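Local coordinates for fiber (Human adenovirus 26, PDB 6FJN), which forms the receptor-binding knob at the tip of the adenovirus fiber, the trimeric capsid spike that attaches the virion to host cells, at the interface of chains A and B. Residues are numbered along the deposited sequence; one frame, centred on the assembly and turned at random. Chains: chain A/B, Fiber.

The three contacts are patches of one subunit interface in the fiber knob trimer. The C-alpha centres of contacts 2 and 3 lie about 12 Å apart. Contact 1 is about 16 Å from contact 2 and about 18 Å from contact 3. Contacts 2 and 3 share strand 34-43 of chain B, which gives B:Leu36 and B:Asn38 to one and B:Leu42 to the other. They also share the loop of A:Thr106, A:Ala107 and A:Tyr108. Contact 1 is apolar, while the other two add polar bonds. The same pairing recurs around the trimer, so each chain uses the A-side face toward one neighbour and the B-side face toward the other.

Contact 1: the interface of chains A and B. Residues chain A 125, 139, 141; chain B 132-134.
B:Thr134 sets its methyl CG2 against the branch methyl of A:Ile139, CG2 to CG2 at 3.8 Å. The two side chains cross obliquely. The other arm of A:Ile139 also takes part: its tip CD1 reaches B:Thr134 CB at 3.9 Å. The threonine is therefore touched by both ends of the forked isoleucine. A:Ile125 comes to the same methyl at about a right angle, with its CG2 4.1 Å from B:Thr134 CG2. B:Thr134 has CG2 anti to its own carbonyl carbon (chi1 64° for OG1), which aims the methyl at chain A. The second branch of A:Ile125 is extended (chi2 172°). Its tip CD1 meets the backbone of B:Ala132, touching CA and lying 3.4 Å from the carbonyl O of B:Ala132. At the rim, the hydroxyl OG1 of A:Thr141 lies 4.1 Å from B:Thr134 CG2, too far for more than a loose contact. No hydrogen bond crosses this patch, so shape and apolar packing carry it. Chain A presents strands 123-129 and 137-144, and the loop of B:Ala132, B:Leu133 and B:Thr134 rests against them.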
# COMPACT_ATOMS: atom_id res chain seq x y z
N ILE A 125 8.36 -5.16 -4.84
CA ILE A 125 7.95 -6.47 -5.32
C ILE A 125 6.82 -6.95 -4.45
O ILE A 125 6.93 -6.92 -3.18
CB ILE A 125 9.12 -7.46 -5.30
CG1 ILE A 125 10.18 -7.04 -6.34
CG2 ILE A 125 8.65 -8.88 -5.61
CD1 ILE A 125 11.46 -7.81 -6.31
N ILE A 139 3.64 -12.11 -9.66
CA ILE A 139 4.55 -11.20 -8.97
C ILE A 139 4.52 -9.91 -9.78
O ILE A 139 4.61 -9.94 -11.02
CB ILE A 139 5.96 -11.81 -8.92
CG1 ILE A 139 5.93 -13.25 -8.36
CG2 ILE A 139 6.90 -10.94 -8.13
CD1 ILE A 139 7.23 -13.98 -8.62
N THR A 141 6.69 -6.46 -10.11
CA THR A 141 7.91 -5.74 -9.76
C THR A 141 7.79 -4.36 -10.36
O THR A 141 7.69 -4.23 -11.62
CB THR A 141 9.15 -6.42 -10.33
OG1 THR A 141 9.25 -7.76 -9.82
CG2 THR A 141 10.40 -5.67 -9.90
N ALA B 132 16.00 -7.48 -3.92
CA ALA B 132 15.00 -7.31 -4.96
C ALA B 132 14.94 -8.55 -5.83
O ALA B 132 14.73 -8.44 -7.05
CB ALA B 132 15.22 -6.03 -5.75
N LEU B 133 15.06 -9.74 -5.21
CA LEU B 133 14.95 -11.02 -5.90
C LEU B 133 13.65 -11.66 -5.46
O LEU B 133 13.35 -11.78 -4.26
CB LEU B 133 16.16 -11.91 -5.60
CG LEU B 133 17.48 -11.30 -6.06
CD1 LEU B 133 18.64 -12.21 -5.69
CD2 LEU B 133 17.51 -11.02 -7.52
N THR B 134 12.83 -12.06 -6.44
CA THR B 134 11.46 -12.46 -6.16
C THR B 134 11.36 -13.73 -5.34
O THR B 134 10.30 -13.94 -4.73
CB THR B 134 10.67 -12.61 -7.47
OG1 THR B 134 11.25 -13.68 -8.21
CG2 THR B 134 10.62 -11.35 -8.30

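Contact 2: the interface of chains A and B. Residues chain A 34, 108, 178-181; chain B 36-38, 177.
A:Leu181 lays its methyl CD1 against the side-chain amide of B:Asn38, 3.8 Å from CG. A smaller apolar touch joins A:Ser179 CB to the B:Thr177 methyl CG2. Around these lies a polar chain through A:Ser179. Its hydroxyl sits between its own backbone N and carbonyl carbon, where it reaches partners on both chains. OG donates to the amide oxygen OE1 of A:Gln34, arriving nearly along the C=O axis (164°). That bond should help fix the rotation of the A:Gln34 amide, whose NE2 then faces chain B. The same OG pairs with the hydroxyl OG1 of B:Thr177 at 2.7 Å. With the serine hydrogen used on OE1, the hydrogen of this pair would have to come from B:Thr177, though no hydrogen is seen. B:Asn38 ND2 donates weakly to A:Ser179 OG, which fits. A:Gln34 NE2 donates to the backbone O of B:Leu36 at 2.9 Å, from above the carbonyl plane. The amides of A:Gln34 and B:Asn38 are turned 76° apart, and A:Gln34 OE1 lies 3.5 Å from B:Asn38 CB. At the rim, water 2 bridges B:Asn38 ND2 to the carbonyl O of A:Ser179, and water 1 bridges OD1 to the phenol of A:Tyr108. That phenol also accepts from the backbone of A:Leu181, with A:Leu181 N 3.0 Å from A:Tyr108 OH and the bond nearly straight (173° at H).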
# COMPACT_ATOMS: atom_id res chain seq x y z
N GLN A 34 5.71 12.35 -2.02
CA GLN A 34 5.44 11.03 -2.62
C GLN A 34 4.35 11.10 -3.66
O GLN A 34 3.48 11.98 -3.58
CB GLN A 34 5.04 9.99 -1.56
CG GLN A 34 6.17 9.67 -0.61
CD GLN A 34 5.69 8.64 0.44
OE1 GLN A 34 5.41 7.49 0.15
NE2 GLN A 34 5.59 9.09 1.66
N TYR A 108 16.46 6.87 -6.16
CA TYR A 108 16.41 5.84 -7.21
C TYR A 108 17.34 6.23 -8.34
O TYR A 108 16.92 6.75 -9.38
CB TYR A 108 14.98 5.60 -7.72
CG TYR A 108 13.93 5.63 -6.64
CD1 TYR A 108 13.91 4.72 -5.62
CD2 TYR A 108 12.91 6.58 -6.66
CE1 TYR A 108 12.92 4.73 -4.66
CE2 TYR A 108 11.92 6.60 -5.70
CZ TYR A 108 11.91 5.68 -4.70
OH TYR A 108 10.92 5.74 -3.74
N PHE A 178 0.78 1.61 -4.50
CA PHE A 178 2.18 1.77 -4.16
C PHE A 178 2.50 3.23 -3.98
O PHE A 178 1.62 4.10 -4.26
CB PHE A 178 3.07 1.14 -5.25
CG PHE A 178 2.94 1.77 -6.61
CD1 PHE A 178 1.90 1.43 -7.46
CD2 PHE A 178 3.88 2.68 -7.05
CE1 PHE A 178 1.80 1.99 -8.72
CE2 PHE A 178 3.77 3.27 -8.31
CZ PHE A 178 2.72 2.90 -9.15
N SER A 179 3.68 3.56 -3.52
CA SER A 179 4.11 4.95 -3.52
C SER A 179 5.59 5.02 -3.83
O SER A 179 6.30 3.99 -3.79
CB SER A 179 3.83 5.65 -2.19
OG SER A 179 4.74 5.23 -1.18
N TYR A 180 6.06 6.22 -4.16
CA TYR A 180 7.48 6.47 -4.34
C TYR A 180 7.80 7.89 -4.10
O TYR A 180 6.94 8.79 -4.20
CB TYR A 180 7.96 6.02 -5.76
CG TYR A 180 7.23 6.74 -6.90
CD1 TYR A 180 7.76 7.92 -7.44
CD2 TYR A 180 6.08 6.24 -7.45
CE1 TYR A 180 7.14 8.55 -8.49
CE2 TYR A 180 5.45 6.87 -8.52
CZ TYR A 180 5.99 8.02 -9.04
OH TYR A 180 5.29 8.61 -10.07
N LEU A 181 9.07 8.14 -3.77
CA LEU A 181 9.57 9.48 -3.54
C LEU A 181 9.74 10.21 -4.86
O LEU A 181 10.20 9.65 -5.82
CB LEU A 181 10.92 9.42 -2.83
CG LEU A 181 10.89 9.10 -1.34
CD1 LEU A 181 10.09 7.91 -0.88
CD2 LEU A 181 12.34 9.01 -0.83
N LEU B 36 1.23 8.57 4.94
CA LEU B 36 1.67 7.67 3.92
C LEU B 36 3.15 7.44 4.12
O LEU B 36 3.95 8.40 4.01
CB LEU B 36 1.39 8.29 2.54
CG LEU B 36 1.77 7.48 1.33
CD1 LEU B 36 1.01 6.18 1.24
CD2 LEU B 36 1.60 8.30 0.06
N GLY B 37 3.52 6.22 4.46
CA GLY B 37 4.89 5.89 4.74
C GLY B 37 5.54 5.04 3.66
O GLY B 37 4.86 4.28 2.95
N ASN B 38 6.87 5.13 3.59
CA ASN B 38 7.64 4.37 2.60
C ASN B 38 8.96 4.02 3.27
O ASN B 38 9.65 4.95 3.76
CB ASN B 38 7.80 5.24 1.38
CG ASN B 38 8.56 4.59 0.28
OD1 ASN B 38 9.80 4.57 0.33
ND2 ASN B 38 7.93 4.20 -0.83
N THR B 177 5.40 0.40 1.03
CA THR B 177 4.47 1.49 1.28
C THR B 177 3.45 1.05 2.31
O THR B 177 2.97 -0.11 2.30
CB THR B 177 3.79 1.91 -0.01
OG1 THR B 177 4.83 2.53 -0.82
CG2 THR B 177 2.69 2.89 0.13
O HOH W 1 11.58 4.14 -1.68
O HOH W 2 8.62 2.76 -3.14

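Contact 3: the interface of chains A and B. Residues chain A 106-107, 119, 121; chain B 8-10, 23, 25, 42.
B:Thr10 places its methyl CG2 over one face of the A:Tyr119 ring, 3.9 Å from the centroid and offset toward the rim. This is a CH-pi contact, and the side chains cross at about a right angle. B:Leu42 adds its tip CD2 at A:Tyr119 CE1, 3.7 Å away. On the other flank, B:Pro8 packs its CB against the methyl of A:Ala107 and its CG against A:Thr106 CG2.

A:Arg121 runs out between these groups. It starts with CG between its backbone N and carbonyl carbon (chi1 71°) and then extends to NE. Within chain A, NE donates to the backbone O of A:Ala107 at 2.8 Å, on a lone pair, which should help hold the guanidinium in place. NH1 reaches across with two bonds. It donates to the hydroxyl OG1 of B:Thr25 at 2.9 Å, close to the guanidinium plane. It also donates almost straight (173° at H) to the backbone O of B:Asp9, from above the carbonyl plane. NH2 lies near B:Pro8 O, but its N-H points away and makes no bond there. Behind this shell, B:Lys23 forms a salt bridge with B:Asp9, its NZ 2.8 Å from OD1, on the anti side and 32° out of the carboxylate plane.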
# COMPACT_ATOMS: atom_id res chain seq x y z
N THR A 106 17.90 10.71 -6.47
CA THR A 106 18.78 10.36 -5.34
C THR A 106 18.34 9.07 -4.68
O THR A 106 19.13 8.14 -4.42
CB THR A 106 18.85 11.47 -4.31
OG1 THR A 106 19.27 12.65 -4.98
CG2 THR A 106 19.83 11.14 -3.19
N ALA A 107 17.03 8.93 -4.44
CA ALA A 107 16.48 7.67 -3.89
C ALA A 107 16.69 6.54 -4.87
O ALA A 107 16.97 5.37 -4.51
CB ALA A 107 15.00 7.83 -3.63
N TYR A 119 20.64 -0.47 -5.60
CA TYR A 119 19.96 -0.55 -4.37
C TYR A 119 18.60 -1.21 -4.51
O TYR A 119 17.85 -0.84 -5.40
CB TYR A 119 19.82 0.90 -3.93
CG TYR A 119 21.18 1.49 -3.65
CD1 TYR A 119 21.94 0.95 -2.65
CD2 TYR A 119 21.78 2.54 -4.42
CE1 TYR A 119 23.20 1.42 -2.33
CE2 TYR A 119 23.06 3.02 -4.11
CZ TYR A 119 23.74 2.44 -3.05
OH TYR A 119 25.01 2.87 -2.71
N ARG A 121 16.03 -0.72 -2.87
CA ARG A 121 14.93 0.21 -2.66
C ARG A 121 14.39 0.79 -3.97
O ARG A 121 13.28 1.34 -3.99
CB ARG A 121 15.33 1.35 -1.73
CG ARG A 121 16.31 2.36 -2.33
CD ARG A 121 16.74 3.39 -1.31
NE ARG A 121 17.59 4.37 -1.94
CZ ARG A 121 18.33 5.26 -1.34
NH1 ARG A 121 18.32 5.45 -0.02
NH2 ARG A 121 19.12 6.02 -2.10
N PRO B 8 16.94 10.85 1.12
CA PRO B 8 17.02 9.68 0.25
C PRO B 8 18.44 9.28 -0.12
O PRO B 8 18.63 8.56 -1.10
CB PRO B 8 16.32 10.20 -1.02
CG PRO B 8 16.66 11.63 -1.07
CD PRO B 8 16.60 12.07 0.37
N ASP B 9 19.46 9.76 0.58
CA ASP B 9 20.84 9.37 0.25
C ASP B 9 21.12 7.99 0.82
O ASP B 9 20.21 7.35 1.30
CB ASP B 9 21.84 10.44 0.74
CG ASP B 9 21.93 10.57 2.27
OD1 ASP B 9 21.54 9.65 3.00
OD2 ASP B 9 22.50 11.58 2.76
N THR B 10 22.39 7.53 0.73
CA THR B 10 22.75 6.24 1.30
C THR B 10 23.71 6.36 2.49
O THR B 10 24.38 5.37 2.83
CB THR B 10 23.34 5.31 0.21
OG1 THR B 10 24.42 5.95 -0.47
CG2 THR B 10 22.23 4.92 -0.76
N LYS B 23 21.61 1.96 6.39
CA LYS B 23 20.80 3.07 5.97
C LYS B 23 19.35 2.62 6.03
O LYS B 23 18.92 1.76 5.25
CB LYS B 23 21.13 3.57 4.51
CG LYS B 23 20.09 4.59 3.93
CD LYS B 23 20.22 6.03 4.43
CE LYS B 23 19.01 6.93 4.10
NZ LYS B 23 19.35 8.36 4.10
N THR B 25 15.94 3.99 4.91
CA THR B 25 15.30 5.00 4.10
C THR B 25 13.86 5.06 4.53
O THR B 25 13.14 4.09 4.35
CB THR B 25 15.42 4.72 2.60
OG1 THR B 25 16.79 4.53 2.27
CG2 THR B 25 14.86 5.87 1.77
N LEU B 42 19.04 -1.04 4.29
CA LEU B 42 20.27 -1.53 3.62
C LEU B 42 21.37 -1.65 4.64
O LEU B 42 21.66 -0.65 5.35
CB LEU B 42 20.67 -0.48 2.56
CG LEU B 42 22.04 -0.59 1.98
CD1 LEU B 42 22.12 -1.77 1.09
CD2 LEU B 42 22.44 0.69 1.27